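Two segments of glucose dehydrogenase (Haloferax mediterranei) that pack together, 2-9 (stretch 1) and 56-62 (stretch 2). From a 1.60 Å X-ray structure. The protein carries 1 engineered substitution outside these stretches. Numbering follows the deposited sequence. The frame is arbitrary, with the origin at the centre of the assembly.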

# COMPACT_ATOMS: atom_id res chain seq x y z
N LYS A 2 -9.01 43.63 -0.95
CA LYS A 2 -7.75 43.27 -1.58
C LYS A 2 -7.58 41.76 -1.58
O LYS A 2 -8.05 41.11 -0.66
CB LYS A 2 -6.56 43.92 -0.90
CG LYS A 2 -6.47 45.44 -1.26
CD LYS A 2 -5.32 46.21 -0.61
CE LYS A 2 -5.39 47.70 -0.97
NZ LYS A 2 -4.33 48.52 -0.31
N ALA A 3 -6.94 41.24 -2.61
CA ALA A 3 -6.61 39.81 -2.71
C ALA A 3 -5.30 39.64 -3.49
O ALA A 3 -4.90 40.53 -4.24
CB ALA A 3 -7.71 39.07 -3.37
N ILE A 4 -4.63 38.52 -3.29
CA ILE A 4 -3.39 38.20 -3.98
C ILE A 4 -3.69 37.10 -4.98
O ILE A 4 -4.22 36.05 -4.60
CB ILE A 4 -2.28 37.75 -2.98
CG1 ILE A 4 -2.04 38.82 -1.91
CG2 ILE A 4 -1.02 37.41 -3.73
CD1 ILE A 4 -1.62 40.16 -2.41
N ALA A 5 -3.39 37.34 -6.25
CA ALA A 5 -3.82 36.46 -7.33
C ALA A 5 -2.72 36.27 -8.37
O ALA A 5 -1.80 37.07 -8.46
CB ALA A 5 -5.03 37.02 -7.99
N VAL A 6 -2.83 35.17 -9.12
CA VAL A 6 -2.03 35.02 -10.35
C VAL A 6 -2.97 35.37 -11.54
O VAL A 6 -4.16 35.05 -11.54
CB VAL A 6 -1.43 33.60 -10.50
CG1 VAL A 6 -0.29 33.39 -9.49
CG2 VAL A 6 -2.48 32.51 -10.36
N LYS A 7 -2.43 36.08 -12.52
CA LYS A 7 -3.17 36.45 -13.72
C LYS A 7 -2.46 35.87 -14.93
O LYS A 7 -1.25 35.56 -14.89
CB LYS A 7 -3.20 37.98 -13.88
CG LYS A 7 -4.32 38.72 -13.17
CD LYS A 7 -3.86 40.15 -12.87
CE LYS A 7 -4.97 41.20 -12.98
NZ LYS A 7 -4.41 42.57 -12.68
N ARG A 8 -3.21 35.69 -16.02
CA ARG A 8 -2.60 35.33 -17.30
C ARG A 8 -1.63 36.44 -17.70
O ARG A 8 -2.00 37.62 -17.71
CB ARG A 8 -3.67 35.18 -18.37
CG ARG A 8 -4.58 33.97 -18.14
CD ARG A 8 -5.70 33.87 -19.18
NE ARG A 8 -6.57 32.70 -18.96
CZ ARG A 8 -7.62 32.40 -19.74
NH1 ARG A 8 -7.94 33.16 -20.79
NH2 ARG A 8 -8.42 31.34 -19.54
N GLY A 9 -0.38 36.07 -17.96
CA GLY A 9 0.61 37.03 -18.43
C GLY A 9 1.51 37.64 -17.37
O GLY A 9 2.58 38.15 -17.71
N GLU A 56 -13.02 33.28 -15.51
CA GLU A 56 -12.36 34.33 -14.75
C GLU A 56 -10.93 34.50 -15.19
O GLU A 56 -10.30 33.58 -15.72
CB GLU A 56 -12.45 34.03 -13.26
CG GLU A 56 -13.90 33.97 -12.81
CD GLU A 56 -14.09 34.16 -11.33
OE1 GLU A 56 -13.55 35.16 -10.77
OE2 GLU A 56 -14.81 33.31 -10.74
N ASP A 57 -10.41 35.71 -14.98
CA ASP A 57 -9.12 36.11 -15.54
C ASP A 57 -7.98 36.07 -14.53
O ASP A 57 -6.89 36.58 -14.80
CB ASP A 57 -9.21 37.51 -16.18
CG ASP A 57 -9.44 38.64 -15.17
OD1 ASP A 57 -9.41 38.43 -13.93
OD2 ASP A 57 -9.67 39.81 -15.54
N HIS A 58 -8.22 35.41 -13.40
CA HIS A 58 -7.21 35.29 -12.35
C HIS A 58 -7.58 34.12 -11.45
O HIS A 58 -8.69 33.59 -11.54
CB HIS A 58 -7.18 36.59 -11.53
CG HIS A 58 -8.41 36.82 -10.71
ND1 HIS A 58 -9.58 37.34 -11.23
CD2 HIS A 58 -8.68 36.55 -9.40
CE1 HIS A 58 -10.49 37.40 -10.28
NE2 HIS A 58 -9.97 36.93 -9.16
N LEU A 59 -6.64 33.77 -10.58
CA LEU A 59 -6.89 32.83 -9.51
C LEU A 59 -6.33 33.44 -8.22
O LEU A 59 -5.14 33.72 -8.13
CB LEU A 59 -6.18 31.51 -9.80
CG LEU A 59 -6.18 30.49 -8.65
CD1 LEU A 59 -7.59 30.02 -8.38
CD2 LEU A 59 -5.32 29.34 -9.01
N VAL A 60 -7.21 33.66 -7.25
CA VAL A 60 -6.74 34.09 -5.92
C VAL A 60 -6.00 32.91 -5.30
O VAL A 60 -6.51 31.77 -5.32
CB VAL A 60 -7.89 34.52 -5.02
CG1 VAL A 60 -7.41 34.77 -3.60
CG2 VAL A 60 -8.59 35.79 -5.57
N LEU A 61 -4.78 33.15 -4.82
CA LEU A 61 -3.95 32.11 -4.28
C LEU A 61 -4.31 31.79 -2.83
O LEU A 61 -5.06 32.52 -2.21
CB LEU A 61 -2.49 32.52 -4.37
CG LEU A 61 -1.90 32.71 -5.77
CD1 LEU A 61 -0.49 33.31 -5.61
CD2 LEU A 61 -1.86 31.40 -6.50
N GLY A 62 -3.72 30.71 -2.33
CA GLY A 62 -3.72 30.38 -0.91
C GLY A 62 -4.72 29.30 -0.55
O GLY A 62 -5.94 29.47 -0.73

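This contact is a short antiparallel pairing of two β-strands, held together by three backbone hydrogen bonds and padded on both faces by small and branched apolar side chains. The strands run at 143° to one another, short of the 180° of ideal antiparallel alignment, and their axes come within 4.5 Å.

The centre of the pairing is Val6 opposite Leu59, a hydrogen-bonded pair in which each residue gives its amide and accepts through its carbonyl: Val6 N lies 2.9 Å from Leu59 O, and Leu59 N lies 3.0 Å from Val6 O. Two residues further back along the first strand, Leu61 N donates to Ile4 O at 3.0 Å with an N-H...O angle of 164°, the straightest of the three. Between these bonds sits the non-hydrogen-bonded pair Ala5 and Val60, whose CA atoms are 4.0 Å apart. Such close pairs let CA hydrogens approach carbonyls of the facing strand, and here Ala5 CA is 3.1 Å from Leu59 O while Val60 CA is 3.5 Å from Ile4 O. His58 CA makes a similar contact with Val6 O at 3.2 Å.

Side chains alternate between the two faces of the sheet. Ala5, Val60 and His58 share one face. The single methyl of Ala5 fits where the backbones are close: Ala5 CB is 4.0 Å from Val60 CA and 3.9 Å from His58 CD2, meeting the imidazole obliquely. Ala3 adds another small apolar contact, with its CB 4.0 Å from Val60 CG2. Valine suits this place because its branched side chain is compatible with an extended backbone and offers a methyl to the neighbouring strand.

On the other face, Val6 packs against Leu59, CG2 to CB at 3.9 Å. Val6 CG1 lies 3.9 Å from Leu61 CD1, and Val6 CG2 also comes within 4.1 Å of Leu61 CD2, so the valine packs against both leucines. All three residues are buried, as suits hydrocarbon side chains.

Toward Lys7 the contact becomes more polar and more exposed. The aliphatic part of Lys7 does the packing, its CG lying 3.9 Å from His58 CB and 3.7 Å from Asp57 O, while the end of the chain leads away and leaves the ammonium free of this contact. Within the second stretch, His58 ND1 donates to Asp57 OD1 at 2.9 Å, a bond that helps orient the ring; His58 NE2 is satisfied elsewhere in the structure. By contrast, Arg8 N is buried by the contact without a hydrogen-bond partner, its distance to Asp57 O being 4.0 Å.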